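Side-chain contact in beta-1,4-mannanase (Aplysia kurodai, PDB 3VUP), which probably hydrolyses the beta-1,4-mannosidic bonds of mannan in the digestive fluid of the sea hare: residues A[77-82]-A[133-138]. Numbering follows the deposited sequence.
Sequences GFVTGP and LQSYID. With SO4 (sulfate ion), chain H.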
ATOM      1  N   GLY A  77      -0.823 -23.815   9.133  1.00 15.59           N
ATOM      2  CA  GLY A  77      -1.103 -22.429   8.798  1.00 14.12           C
ATOM      3  C   GLY A  77      -0.564 -21.404   9.780  1.00 12.25           C
ATOM      4  O   GLY A  77      -0.885 -20.214   9.684  1.00 11.76           O
ATOM      5  N   PHE A  78       0.256 -21.852  10.726  1.00 11.32           N
ATOM      6  CA  PHE A  78       0.956 -20.923  11.608  1.00 10.69           C
ATOM      7  C   PHE A  78       2.266 -20.520  10.963  1.00 10.00           C
ATOM      8  O   PHE A  78       2.876 -21.302  10.240  1.00 10.49           O
ATOM      9  CB  PHE A  78       1.213 -21.547  12.978  1.00 11.34           C
ATOM     10  CG  PHE A  78      -0.034 -21.749  13.785  1.00 12.70           C
ATOM     11  CD1 PHE A  78      -0.420 -20.820  14.735  1.00 13.21           C
ATOM     12  CD2 PHE A  78      -0.833 -22.860  13.580  1.00 13.65           C
ATOM     13  CE1 PHE A  78      -1.574 -21.001  15.473  1.00 14.46           C
ATOM     14  CE2 PHE A  78      -1.988 -23.046  14.314  1.00 14.60           C
ATOM     15  CZ  PHE A  78      -2.358 -22.115  15.260  1.00 14.95           C
ATOM     16  N   VAL A  79       2.699 -19.293  11.219  1.00  9.15           N
ATOM     17  CA  VAL A  79       3.939 -18.791  10.648  1.00  8.16           C
ATOM     18  C   VAL A  79       5.137 -19.220  11.494  1.00  8.22           C
ATOM     19  O   VAL A  79       5.109 -19.103  12.721  1.00  9.05           O
ATOM     20  CB  VAL A  79       3.878 -17.259  10.493  1.00  7.95           C
ATOM     21  CG1 VAL A  79       5.227 -16.693  10.085  1.00  8.02           C
ATOM     22  CG2 VAL A  79       2.802 -16.896   9.486  1.00  8.53           C
ATOM     23  N   THR A  80       6.179 -19.723  10.830  1.00  8.43           N
ATOM     24  CA  THR A  80       7.382 -20.179  11.521  1.00  8.81           C
ATOM     25  C   THR A  80       8.531 -19.185  11.491  1.00  8.80           C
ATOM     26  O   THR A  80       9.427 -19.246  12.331  1.00  9.46           O
ATOM     27  CB  THR A  80       7.893 -21.523  10.958  1.00  9.10           C
ATOM     28  OG1 THR A  80       8.259 -21.367   9.580  1.00  9.35           O
ATOM     29  CG2 THR A  80       6.823 -22.587  11.078  1.00 10.10           C
ATOM     30  N   GLY A  81       8.513 -18.281  10.519  1.00  7.87           N
ATOM     31  CA  GLY A  81       9.594 -17.328  10.360  1.00  8.00           C
ATOM     32  C   GLY A  81       9.388 -16.512   9.102  1.00  7.49           C
ATOM     33  O   GLY A  81       8.415 -16.720   8.376  1.00  7.30           O
ATOM     34  N   PRO A  82      10.304 -15.576   8.829  1.00  7.47           N
ATOM     35  CA  PRO A  82      10.166 -14.698   7.662  1.00  7.89           C
ATOM     36  C   PRO A  82      10.275 -15.450   6.335  1.00  8.41           C
ATOM     37  O   PRO A  82       9.687 -15.037   5.334  1.00  8.45           O
ATOM     38  CB  PRO A  82      11.326 -13.702   7.830  1.00  8.39           C
ATOM     39  CG  PRO A  82      11.668 -13.757   9.279  1.00  9.47           C
ATOM     40  CD  PRO A  82      11.438 -15.182   9.684  1.00  7.84           C
ATOM     41  N   LEU A 133      -2.580 -15.176  13.257  1.00  8.07           N
ATOM     42  CA  LEU A 133      -2.119 -13.812  13.059  1.00  7.85           C
ATOM     43  C   LEU A 133      -0.997 -13.448  14.034  1.00  7.82           C
ATOM     44  O   LEU A 133       0.009 -12.849  13.636  1.00  7.87           O
ATOM     45  CB  LEU A 133      -3.280 -12.836  13.199  1.00  8.44           C
ATOM     46  CG  LEU A 133      -2.919 -11.361  13.028  1.00  8.73           C
ATOM     47  CD1 LEU A 133      -2.216 -11.114  11.691  1.00  9.30           C
ATOM     48  CD2 LEU A 133      -4.172 -10.520  13.140  1.00  9.20           C
ATOM     49  N   GLN A 134      -1.151 -13.803  15.307  1.00  8.31           N
ATOM     50  CA  GLN A 134      -0.099 -13.491  16.269  1.00  9.22           C
ATOM     51  C   GLN A 134       1.227 -14.165  15.905  1.00  8.03           C
ATOM     52  O   GLN A 134       2.294 -13.582  16.110  1.00  8.25           O
ATOM     53  CB  GLN A 134      -0.513 -13.834  17.703  1.00 11.61           C
ATOM     54  CG  GLN A 134       0.380 -13.180  18.761  1.00 14.89           C
ATOM     55  CD  GLN A 134       0.383 -11.652  18.700  1.00 18.25           C
ATOM     56  OE1 GLN A 134      -0.660 -11.017  18.517  1.00 20.17           O
ATOM     57  NE2 GLN A 134       1.561 -11.057  18.859  1.00 19.15           N
ATOM     58  N   SER A 135       1.168 -15.379  15.358  1.00  8.39           N
ATOM     59  CA  SER A 135       2.393 -16.045  14.908  1.00  8.77           C
ATOM     60  C   SER A 135       3.059 -15.301  13.750  1.00  7.65           C
ATOM     61  O   SER A 135       4.281 -15.200  13.706  1.00  7.63           O
ATOM     62  CB  SER A 135       2.172 -17.534  14.582  1.00  9.51           C
ATOM     63  OG  SER A 135       1.488 -17.745  13.358  1.00  9.47           O
ATOM     64  N   TYR A 136       2.268 -14.765  12.822  1.00  7.12           N
ATOM     65  CA  TYR A 136       2.845 -13.934  11.768  1.00  6.83           C
ATOM     66  C   TYR A 136       3.559 -12.728  12.372  1.00  6.42           C
ATOM     67  O   TYR A 136       4.699 -12.399  12.010  1.00  6.83           O
ATOM     68  CB  TYR A 136       1.787 -13.456  10.750  1.00  6.86           C
ATOM     69  CG  TYR A 136       2.379 -12.434   9.808  1.00  6.66           C
ATOM     70  CD1 TYR A 136       3.430 -12.783   8.967  1.00  6.79           C
ATOM     71  CD2 TYR A 136       1.941 -11.110   9.798  1.00  6.97           C
ATOM     72  CE1 TYR A 136       4.020 -11.857   8.129  1.00  6.84           C
ATOM     73  CE2 TYR A 136       2.523 -10.175   8.953  1.00  6.97           C
ATOM     74  CZ  TYR A 136       3.562 -10.556   8.125  1.00  6.48           C
ATOM     75  OH  TYR A 136       4.145  -9.609   7.310  1.00  7.07           O
ATOM     76  N   ILE A 137       2.876 -12.063  13.293  1.00  6.94           N
ATOM     77  CA  ILE A 137       3.413 -10.865  13.907  1.00  7.12           C
ATOM     78  C   ILE A 137       4.711 -11.150  14.659  1.00  6.82           C
ATOM     79  O   ILE A 137       5.710 -10.446  14.484  1.00  7.19           O
ATOM     80  CB  ILE A 137       2.353 -10.230  14.796  1.00  8.08           C
ATOM     81  CG1 ILE A 137       1.265  -9.614  13.906  1.00  9.59           C
ATOM     82  CG2 ILE A 137       2.977  -9.191  15.725  1.00  8.95           C
ATOM     83  CD1 ILE A 137       0.058  -9.134  14.650  1.00 10.18           C
ATOM     84  N   ASP A 138       4.710 -12.204  15.466  1.00  7.37           N
ATOM     85  CA  ASP A 138       5.859 -12.492  16.314  1.00  8.02           C
ATOM     86  C   ASP A 138       7.022 -13.140  15.567  1.00  7.96           C
ATOM     87  O   ASP A 138       8.182 -12.829  15.825  1.00  8.67           O
ATOM     88  CB  ASP A 138       5.440 -13.347  17.509  1.00 10.07           C
ATOM     89  CG  ASP A 138       4.581 -12.585  18.494  1.00 13.24           C
ATOM     90  OD1 ASP A 138       4.592 -11.337  18.451  1.00 15.31           O
ATOM     91  OD2 ASP A 138       3.905 -13.230  19.323  1.00 15.17           O
TER
HETATM   92  S   SO4 H 406       1.766  -7.692  21.036  1.00 19.37           S
HETATM   93  O1  SO4 H 406       1.506  -8.820  20.145  1.00 21.82           O
HETATM   94  O2  SO4 H 406       0.554  -6.877  21.203  1.00 15.49           O
HETATM   95  O3  SO4 H 406       2.191  -8.179  22.344  1.00 20.75           O
HETATM   96  O4  SO4 H 406       2.834  -6.872  20.465  1.00 19.91           O
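In this TIM barrel, the two-stranded hairpin inserted between barrel strands 58-65 and 105-112 packs against the outer helix 130-147, where Val-79 meets Ser-135 and Tyr-136, and Phe-78 meets Ser-135. Val-79 N donates a nearly straight hydrogen bond to Ser-135 OG (2.9 Å, 163° at the hydrogen). With chi1 at 75°, that hydroxyl sits between its own backbone N and carbonyl carbon, where it also bonds Lys-132 O one turn back in the helix. Beside this bond Val-79 CB rests on the helix backbone, 3.7 Å from Tyr-136 CA, and CG2 lies 3.8 Å from Tyr-136 CB, near the plane of the phenol ring at its edge. The two side chains run side by side in the same direction; Tyr-136 continues inward to His-64, which bonds its OH, and meets Trp-111 edge-to-face. Phe-78 brushes the serine obliquely, Phe-78 CD1 lying 3.9 Å from Ser-135 OG. With alanine in place of Ser-135, Val-79 N would probably lose its acceptor and Lys-132 O the hydroxyl that bonds it. One hydroxyl thus accepts from a hairpin amide and bonds a helix carbonyl, satisfying the Val-79 amide next to the apolar valine-tyrosine contact.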